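Local coordinates for protein phosphonate monoester hydrolase (PDB 4UPK) that is an enzyme of the sulfatase family, a branch of the alkaline phosphatase clan of alpha/beta proteins, at residues A205-E210 and P245-A250; D211-F216 and Y239-P244; A250-M255 and A317-T322. All coordinates share one frame; numbering follows the deposited sequence.

Interaction 1 (A205-E210 and P245-A250); sequences AMYRAE and PLVAPA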
loop_
_atom_site.group_PDB
_atom_site.type_symbol
_atom_site.label_atom_id
_atom_site.label_comp_id
_atom_site.label_asym_id
_atom_site.label_seq_id
_atom_site.Cartn_x
_atom_site.Cartn_y
_atom_site.Cartn_z
ATOM N N ALA A 205 -37.171 0.463 32.503
ATOM C CA ALA A 205 -35.736 0.749 32.479
ATOM C C ALA A 205 -35.396 1.889 33.458
ATOM O O ALA A 205 -36.269 2.693 33.781
ATOM C CB ALA A 205 -35.296 1.107 31.067
ATOM N N MET A 206 -34.141 1.920 33.948
ATOM C CA MET A 206 -33.560 2.923 34.865
ATOM C C MET A 206 -33.761 4.345 34.295
ATOM O O MET A 206 -34.030 5.289 35.035
ATOM C CB MET A 206 -32.043 2.621 35.066
ATOM C CG MET A 206 -31.206 3.773 35.686
ATOM S SD MET A 206 -29.453 3.832 35.134
ATOM C CE MET A 206 -29.653 4.581 33.527
ATOM N N TYR A 207 -33.624 4.473 32.969
ATOM C CA TYR A 207 -33.754 5.724 32.221
ATOM C C TYR A 207 -35.184 5.949 31.716
ATOM O O TYR A 207 -35.890 4.991 31.377
ATOM C CB TYR A 207 -32.734 5.767 31.049
ATOM C CG TYR A 207 -32.657 4.473 30.266
ATOM C CD1 TYR A 207 -33.540 4.214 29.216
ATOM C CD2 TYR A 207 -31.711 3.498 30.580
ATOM C CE1 TYR A 207 -33.482 3.015 28.500
ATOM C CE2 TYR A 207 -31.672 2.282 29.897
ATOM C CZ TYR A 207 -32.551 2.048 28.851
ATOM O OH TYR A 207 -32.489 0.858 28.168
ATOM N N ARG A 208 -35.598 7.216 31.663
ATOM C CA ARG A 208 -36.911 7.614 31.129
ATOM C C ARG A 208 -36.852 7.439 29.606
ATOM O O ARG A 208 -35.748 7.369 29.052
ATOM C CB ARG A 208 -37.257 9.073 31.493
ATOM C CG ARG A 208 -37.393 9.293 32.995
ATOM C CD ARG A 208 -37.516 10.761 33.376
ATOM N NE ARG A 208 -38.828 11.295 33.022
ATOM C CZ ARG A 208 -39.050 12.525 32.568
ATOM N NH1 ARG A 208 -38.043 13.380 32.420
ATOM N NH2 ARG A 208 -40.280 12.908 32.248
ATOM N N ALA A 209 -38.020 7.334 28.942
ATOM C CA ALA A 209 -38.132 7.163 27.490
ATOM C C ALA A 209 -37.364 8.226 26.695
ATOM O O ALA A 209 -36.684 7.879 25.739
ATOM C CB ALA A 209 -39.594 7.141 27.064
ATOM N N GLU A 210 -37.427 9.507 27.119
ATOM C CA GLU A 210 -36.723 10.593 26.444
ATOM C C GLU A 210 -35.198 10.503 26.601
ATOM O O GLU A 210 -34.478 11.213 25.890
ATOM C CB GLU A 210 -37.255 11.977 26.896
ATOM C CG GLU A 210 -37.256 12.182 28.397
ATOM C CD GLU A 210 -38.613 11.978 29.047
ATOM O OE1 GLU A 210 -39.083 10.818 29.130
ATOM O OE2 GLU A 210 -39.208 12.991 29.481
ATOM N N PRO A 245 -29.717 -6.798 26.177
ATOM C CA PRO A 245 -30.519 -7.199 27.352
ATOM C C PRO A 245 -31.868 -6.519 27.269
ATOM O O PRO A 245 -31.940 -5.292 27.195
ATOM C CB PRO A 245 -29.677 -6.719 28.553
ATOM C CG PRO A 245 -28.323 -6.340 27.986
ATOM C CD PRO A 245 -28.620 -5.903 26.583
ATOM N N LEU A 246 -32.925 -7.337 27.177
ATOM C CA LEU A 246 -34.306 -6.896 27.044
ATOM C C LEU A 246 -34.813 -6.097 28.238
ATOM O O LEU A 246 -35.021 -6.632 29.327
ATOM C CB LEU A 246 -35.260 -8.059 26.696
ATOM C CG LEU A 246 -35.065 -8.738 25.330
ATOM C CD1 LEU A 246 -35.998 -9.930 25.196
ATOM C CD2 LEU A 246 -35.307 -7.749 24.174
ATOM N N VAL A 247 -34.964 -4.790 28.015
ATOM C CA VAL A 247 -35.475 -3.808 28.952
ATOM C C VAL A 247 -36.056 -2.673 28.124
ATOM O O VAL A 247 -35.451 -2.282 27.130
ATOM C CB VAL A 247 -34.438 -3.358 30.045
ATOM C CG1 VAL A 247 -33.253 -2.563 29.470
ATOM C CG2 VAL A 247 -35.121 -2.616 31.186
ATOM N N ALA A 248 -37.245 -2.175 28.509
ATOM C CA ALA A 248 -37.907 -1.080 27.806
ATOM C C ALA A 248 -38.259 0.041 28.766
ATOM O O ALA A 248 -38.673 -0.245 29.896
ATOM C CB ALA A 248 -39.150 -1.580 27.072
ATOM N N PRO A 249 -38.061 1.333 28.377
ATOM C CA PRO A 249 -38.449 2.419 29.288
ATOM C C PRO A 249 -39.981 2.570 29.365
ATOM O O PRO A 249 -40.684 2.154 28.432
ATOM C CB PRO A 249 -37.765 3.633 28.666
ATOM C CG PRO A 249 -37.785 3.354 27.207
ATOM C CD PRO A 249 -37.579 1.867 27.081
ATOM N N ALA A 250 -40.501 3.107 30.492
ATOM C CA ALA A 250 -41.946 3.336 30.693
ATOM C C ALA A 250 -42.484 4.262 29.559
ATOM O O ALA A 250 -41.803 5.238 29.236
ATOM C CB ALA A 250 -42.198 3.970 32.057
HETATM O O HOH W 1 -38.408 3.852 32.205
HETATM O O HOH W 2 -34.590 0.303 26.995
HETATM O O HOH W 3 -40.325 7.197 30.422
#

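Interaction 2 (D211-F216 and Y239-P244); sequences DSDTAF and YIRPHP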
loop_
_atom_site.group_PDB
_atom_site.type_symbol
_atom_site.label_atom_id
_atom_site.label_comp_id
_atom_site.label_asym_id
_atom_site.label_seq_id
_atom_site.Cartn_x
_atom_site.Cartn_y
_atom_site.Cartn_z
ATOM N N ASP A 211 -34.710 9.637 27.517
ATOM C CA ASP A 211 -33.283 9.434 27.770
ATOM C C ASP A 211 -32.761 8.058 27.299
ATOM O O ASP A 211 -31.618 7.694 27.590
ATOM C CB ASP A 211 -32.968 9.681 29.256
ATOM C CG ASP A 211 -33.196 11.117 29.670
ATOM O OD1 ASP A 211 -32.865 12.023 28.878
ATOM O OD2 ASP A 211 -33.680 11.336 30.785
ATOM N N SER A 212 -33.612 7.304 26.581
ATOM C CA SER A 212 -33.303 5.958 26.096
ATOM C C SER A 212 -32.267 5.950 24.979
ATOM O O SER A 212 -32.019 6.975 24.356
ATOM C CB SER A 212 -34.578 5.239 25.658
ATOM O OG SER A 212 -34.907 5.496 24.299
ATOM N N ASP A 213 -31.675 4.781 24.738
ATOM C CA ASP A 213 -30.712 4.532 23.665
ATOM C C ASP A 213 -31.304 4.853 22.285
ATOM O O ASP A 213 -30.652 5.556 21.512
ATOM C CB ASP A 213 -30.161 3.090 23.747
ATOM C CG ASP A 213 -31.151 1.957 23.989
ATOM O OD1 ASP A 213 -32.386 2.238 24.117
ATOM O OD2 ASP A 213 -30.703 0.792 24.043
ATOM N N THR A 214 -32.582 4.412 22.020
ATOM C CA THR A 214 -33.356 4.688 20.797
ATOM C C THR A 214 -33.574 6.185 20.593
ATOM O O THR A 214 -33.307 6.680 19.499
ATOM C CB THR A 214 -34.689 3.910 20.811
ATOM O OG1 THR A 214 -34.413 2.509 20.942
ATOM C CG2 THR A 214 -35.555 4.179 19.568
ATOM N N ALA A 215 -34.093 6.892 21.636
ATOM C CA ALA A 215 -34.393 8.332 21.631
ATOM C C ALA A 215 -33.123 9.152 21.416
ATOM O O ALA A 215 -33.107 10.063 20.589
ATOM C CB ALA A 215 -35.062 8.744 22.940
ATOM N N PHE A 216 -32.068 8.817 22.168
ATOM C CA PHE A 216 -30.774 9.490 22.109
ATOM C C PHE A 216 -30.157 9.454 20.711
ATOM O O PHE A 216 -29.692 10.504 20.246
ATOM C CB PHE A 216 -29.817 8.953 23.196
ATOM C CG PHE A 216 -28.439 9.549 23.136
ATOM C CD1 PHE A 216 -28.169 10.777 23.732
ATOM C CD2 PHE A 216 -27.425 8.926 22.405
ATOM C CE1 PHE A 216 -26.903 11.367 23.616
ATOM C CE2 PHE A 216 -26.165 9.518 22.285
ATOM C CZ PHE A 216 -25.904 10.725 22.907
ATOM N N TYR A 239 -30.281 1.302 14.678
ATOM C CA TYR A 239 -30.934 1.077 15.958
ATOM C C TYR A 239 -30.677 -0.344 16.407
ATOM O O TYR A 239 -30.996 -1.282 15.682
ATOM C CB TYR A 239 -32.453 1.289 15.843
ATOM C CG TYR A 239 -32.865 2.704 15.514
ATOM C CD1 TYR A 239 -32.893 3.685 16.499
ATOM C CD2 TYR A 239 -33.284 3.050 14.227
ATOM C CE1 TYR A 239 -33.309 4.984 16.215
ATOM C CE2 TYR A 239 -33.713 4.345 13.932
ATOM C CZ TYR A 239 -33.729 5.310 14.936
ATOM O OH TYR A 239 -34.169 6.586 14.700
ATOM N N ILE A 240 -30.111 -0.495 17.601
ATOM C CA ILE A 240 -29.839 -1.776 18.223
ATOM C C ILE A 240 -31.126 -2.459 18.645
ATOM O O ILE A 240 -31.284 -3.646 18.411
ATOM C CB ILE A 240 -28.787 -1.655 19.382
ATOM C CG1 ILE A 240 -28.307 -3.052 19.879
ATOM C CG2 ILE A 240 -29.254 -0.758 20.535
ATOM C CD1 ILE A 240 -27.555 -3.886 18.764
ATOM N N ARG A 241 -32.055 -1.683 19.256
ATOM C CA ARG A 241 -33.355 -2.126 19.723
ATOM C C ARG A 241 -34.278 -2.509 18.570
ATOM O O ARG A 241 -34.252 -1.823 17.544
ATOM C CB ARG A 241 -34.025 -1.046 20.597
ATOM C CG ARG A 241 -33.236 -0.645 21.840
ATOM C CD ARG A 241 -32.808 -1.811 22.693
ATOM N NE ARG A 241 -32.211 -1.358 23.943
ATOM C CZ ARG A 241 -32.029 -2.124 25.015
ATOM N NH1 ARG A 241 -32.437 -3.389 25.016
ATOM N NH2 ARG A 241 -31.464 -1.625 26.102
ATOM N N PRO A 242 -35.114 -3.583 18.699
ATOM C CA PRO A 242 -35.230 -4.541 19.831
ATOM C C PRO A 242 -34.068 -5.531 19.854
ATOM O O PRO A 242 -33.737 -6.116 18.824
ATOM C CB PRO A 242 -36.586 -5.208 19.563
ATOM C CG PRO A 242 -36.683 -5.232 18.040
ATOM C CD PRO A 242 -36.024 -3.953 17.580
ATOM N N HIS A 243 -33.386 -5.663 20.991
ATOM C CA HIS A 243 -32.190 -6.523 21.104
ATOM C C HIS A 243 -31.866 -6.712 22.586
ATOM O O HIS A 243 -32.036 -5.748 23.342
ATOM C CB HIS A 243 -30.987 -5.825 20.420
ATOM C CG HIS A 243 -29.751 -6.646 20.200
ATOM N ND1 HIS A 243 -28.869 -6.929 21.239
ATOM C CD2 HIS A 243 -29.208 -7.088 19.042
ATOM C CE1 HIS A 243 -27.876 -7.617 20.690
ATOM N NE2 HIS A 243 -28.029 -7.728 19.371
ATOM N N PRO A 244 -31.383 -7.917 23.023
ATOM C CA PRO A 244 -31.019 -8.096 24.439
ATOM C C PRO A 244 -29.887 -7.140 24.873
ATOM O O PRO A 244 -29.124 -6.700 24.012
ATOM C CB PRO A 244 -30.584 -9.575 24.504
ATOM C CG PRO A 244 -30.235 -9.952 23.114
ATOM C CD PRO A 244 -31.143 -9.160 22.248
HETATM O O HOH W 4 -32.083 1.438 19.529
#

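Interaction 3 (A250-M255 and A317-T322); sequences APYNTM and ATEVDT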
loop_
_atom_site.group_PDB
_atom_site.type_symbol
_atom_site.label_atom_id
_atom_site.label_comp_id
_atom_site.label_asym_id
_atom_site.label_seq_id
_atom_site.Cartn_x
_atom_site.Cartn_y
_atom_site.Cartn_z
ATOM N N ALA A 250 -40.501 3.107 30.492
ATOM C CA ALA A 250 -41.946 3.336 30.693
ATOM C C ALA A 250 -42.484 4.262 29.559
ATOM O O ALA A 250 -41.803 5.238 29.236
ATOM C CB ALA A 250 -42.198 3.970 32.057
ATOM N N PRO A 251 -43.613 3.951 28.876
ATOM C CA PRO A 251 -44.603 2.891 29.148
ATOM C C PRO A 251 -44.457 1.594 28.350
ATOM O O PRO A 251 -45.304 0.695 28.485
ATOM C CB PRO A 251 -45.911 3.589 28.774
ATOM C CG PRO A 251 -45.533 4.411 27.573
ATOM C CD PRO A 251 -44.110 4.874 27.831
ATOM N N TYR A 252 -43.408 1.501 27.492
ATOM C CA TYR A 252 -43.171 0.365 26.608
ATOM C C TYR A 252 -43.011 -0.978 27.254
ATOM O O TYR A 252 -43.333 -1.983 26.613
ATOM C CB TYR A 252 -41.977 0.635 25.697
ATOM C CG TYR A 252 -42.129 1.890 24.871
ATOM C CD1 TYR A 252 -42.888 1.892 23.697
ATOM C CD2 TYR A 252 -41.516 3.078 25.259
ATOM C CE1 TYR A 252 -43.043 3.059 22.940
ATOM C CE2 TYR A 252 -41.674 4.246 24.522
ATOM C CZ TYR A 252 -42.429 4.234 23.359
ATOM O OH TYR A 252 -42.505 5.393 22.619
ATOM N N ASN A 253 -42.460 -1.003 28.495
ATOM C CA ASN A 253 -42.138 -2.206 29.263
ATOM C C ASN A 253 -43.339 -3.143 29.477
ATOM O O ASN A 253 -43.188 -4.357 29.400
ATOM C CB ASN A 253 -41.479 -1.814 30.606
ATOM C CG ASN A 253 -42.373 -1.023 31.533
ATOM O OD1 ASN A 253 -42.961 0.009 31.178
ATOM N ND2 ASN A 253 -42.498 -1.485 32.755
ATOM N N THR A 254 -44.517 -2.567 29.741
ATOM C CA THR A 254 -45.774 -3.271 30.001
ATOM C C THR A 254 -46.900 -2.897 29.029
ATOM O O THR A 254 -48.029 -3.323 29.240
ATOM C CB THR A 254 -46.220 -3.053 31.442
ATOM O OG1 THR A 254 -46.207 -1.655 31.706
ATOM C CG2 THR A 254 -45.373 -3.821 32.453
ATOM N N MET A 255 -46.604 -2.152 27.947
ATOM C CA MET A 255 -47.627 -1.776 26.963
ATOM C C MET A 255 -48.381 -2.965 26.362
ATOM O O MET A 255 -49.574 -2.864 26.118
ATOM C CB MET A 255 -47.088 -0.781 25.927
ATOM C CG MET A 255 -46.540 -1.396 24.645
ATOM S SD MET A 255 -46.007 -0.182 23.423
ATOM C CE MET A 255 -47.413 0.795 23.289
ATOM N N ALA A 317 -39.633 -2.456 19.769
ATOM C CA ALA A 317 -39.910 -2.297 18.329
ATOM C C ALA A 317 -40.891 -1.107 18.134
ATOM O O ALA A 317 -40.645 -0.268 17.278
ATOM C CB ALA A 317 -40.495 -3.570 17.752
ATOM N N THR A 318 -41.940 -0.997 18.968
ATOM C CA THR A 318 -42.876 0.140 18.928
ATOM C C THR A 318 -42.113 1.483 19.223
ATOM O O THR A 318 -42.329 2.457 18.517
ATOM C CB THR A 318 -44.134 -0.165 19.788
ATOM O OG1 THR A 318 -44.875 -1.192 19.125
ATOM C CG2 THR A 318 -45.060 1.063 19.994
ATOM N N GLU A 319 -41.193 1.502 20.211
ATOM C CA GLU A 319 -40.404 2.691 20.507
ATOM C C GLU A 319 -39.463 3.053 19.335
ATOM O O GLU A 319 -39.313 4.227 19.025
ATOM C CB GLU A 319 -39.651 2.553 21.833
ATOM C CG GLU A 319 -38.971 3.862 22.269
ATOM C CD GLU A 319 -37.895 3.689 23.324
ATOM O OE1 GLU A 319 -37.404 2.550 23.489
ATOM O OE2 GLU A 319 -37.559 4.681 24.007
ATOM N N VAL A 320 -38.898 2.060 18.638
ATOM C CA VAL A 320 -38.067 2.312 17.442
ATOM C C VAL A 320 -38.947 2.971 16.372
ATOM O O VAL A 320 -38.546 3.970 15.764
ATOM C CB VAL A 320 -37.372 1.007 16.947
ATOM C CG1 VAL A 320 -36.950 1.087 15.481
ATOM C CG2 VAL A 320 -36.196 0.648 17.848
ATOM N N ASP A 321 -40.160 2.418 16.180
ATOM C CA ASP A 321 -41.156 2.945 15.264
ATOM C C ASP A 321 -41.462 4.429 15.509
ATOM O O ASP A 321 -41.424 5.176 14.551
ATOM C CB ASP A 321 -42.442 2.135 15.313
ATOM C CG ASP A 321 -43.353 2.492 14.173
ATOM O OD1 ASP A 321 -43.191 1.908 13.092
ATOM O OD2 ASP A 321 -44.170 3.427 14.334
ATOM N N THR A 322 -41.781 4.846 16.761
ATOM C CA THR A 322 -42.100 6.250 17.127
ATOM C C THR A 322 -40.966 7.197 16.731
ATOM O O THR A 322 -41.234 8.260 16.191
ATOM C CB THR A 322 -42.412 6.377 18.639
ATOM O OG1 THR A 322 -43.398 5.422 19.037
ATOM C CG2 THR A 322 -42.860 7.782 19.045
#

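Interaction 1 (A205-E210 and P245-A250)
Ala209 and Ala250 are joined by water 3, which accepts from Ala209 N at 2.7 Å and donates to Ala250 O at the same length, while Ala209 CB rests against that carbonyl oxygen. Water 1 makes a second bridge with the roles exchanged, donating to Tyr207 O and accepting from Ala250 N. One direct bond joins the backbones: Ala205 N donates to Ala248 O at 3.1 Å, with an N-H...O angle of 146° and the donor 48° above the carbonyl plane. Pro249 packs with its CB 3.6 Å from Tyr207 O and its CG 3.8 Å from Ala209 CA. Val247 divides its two methyls. CG2, anti to the backbone N, presses on Ala205 CA and CB, each at 3.7 Å; CG1 meets Tyr207 OH tip to tip at 3.7 Å. Water 2, a donor to Val247 O, also lies beside that hydroxyl. Ala205 CB also lies 3.6 Å above the Tyr207 ring plane, offset toward its rim, and Trp171 of helix 169-177 adds an edge-to-face ring contact. With neither segment in a strand, this is water-bridged loop-to-loop packing, joining the loop before helix 213-224 to the one after strand 234-239 of the sulfatase-family alpha/beta fold.

Interaction 2 (D211-F216 and Y239-P244)
Asp213 and Arg241 meet through a single carboxylate oxygen, and this is the tight part of the contact. Arg241 NE donates to Asp213 OD2 at 2.6 Å with an N-H...O angle of 151°, and OD2 receives it on its syn lone pair. OD2 lies at the guanidinium edge, slightly tilted from its plane; the second bond to it, from Arg241 NH2 at 3.3 Å, is weak. The two side chains cross at about a right angle, with carboxylate and guanidinium planes 75° apart. A bend at chi2 (-52°) brings Arg241 CD next to OD2 as well, 3.6 Å away. The acid belongs to the first turn of helix 213-224, whose N-cap is Ser212: Ser212 OG accepts from Ala215 N, and Asp213 OD1 accepts from Thr214 N, which comes from above the carboxylate plane. Looser contacts lie around Thr214. Its OG1 stands 3.5 Å from Arg241 CG, and water 4 carries the polar link, donating to Thr214 OG1 at 2.9 Å and accepting from Arg241 N. Tyr239, the last residue of strand 234-239, meets Thr214 O at its ring edge, near the plane, 3.7 Å from CE1, while Thr214 CG2 sits above the plane, beyond the rim by CD1. The Tyr239 hydroxyl is hydrogen-bonded to Thr218 OG1, one turn further along the same helix, and Arg241 NH1 bonds to Pro245 O.

Interaction 3 (A250-M255 and A317-T322)
Glu319 lies across one face of the Tyr252 ring, and the contact can be traced outward along its side chain. CB stands over the ring centre, 3.5 Å from the centroid and 9° off the normal, a CH-pi contact by both measures. CG is anti to the backbone N (chi1 -172°) and moves off toward the CE2-CZ side of the rim, 3.5 Å from Tyr252 CE2. CD follows at 4.0 Å from the same CE2, in a carboxylate whose plane is 28° from that of the ring, a stacked relation. At the tip, OE2 passes beyond the ring and is hydrogen-bonded to Ser212 OG, outside the two segments. Thr318 CG2 approaches the ring edge, near its plane, 4.1 Å from Tyr252 CE1; Met255 SD adds a thioether contact to the same methyl at 3.8 Å. Tyr252 OH comes to 3.7 Å of Thr322 OG1. No hydrogen bond crosses between the segments. The loop after strand 234-239 thus lies against a single turn of helix 303-333, the one carrying Thr318, Glu319 and Thr322; the same helix is tied by Thr318 OG1 to Glu58 O and touches helix 213-224 where Glu319 meets Thr214.

Overall arrangement
Interactions 1 and 2 are buried and interaction 3 is only partly so. Their chemistry differs: interaction 2, its centre about 15 Å from the chain centre, relies on a salt bridge; interaction 1, centred about 23 Å out, on water bridges and small apolar groups; interaction 3, at about 20 Å, on a CH-pi face contact. One long loop after strand 234-239 supplies a segment to each, and interactions 1 and 3 share Ala250. Interactions 1 and 2 draw their first segments from one continuous run, 205-216, whereas interaction 3 brings in helix 303-333. That helix touches both others: Glu319 OE2 lies 3.5 Å from Pro249 CG, and Val320 CG2 3.2 Å from Arg241 O.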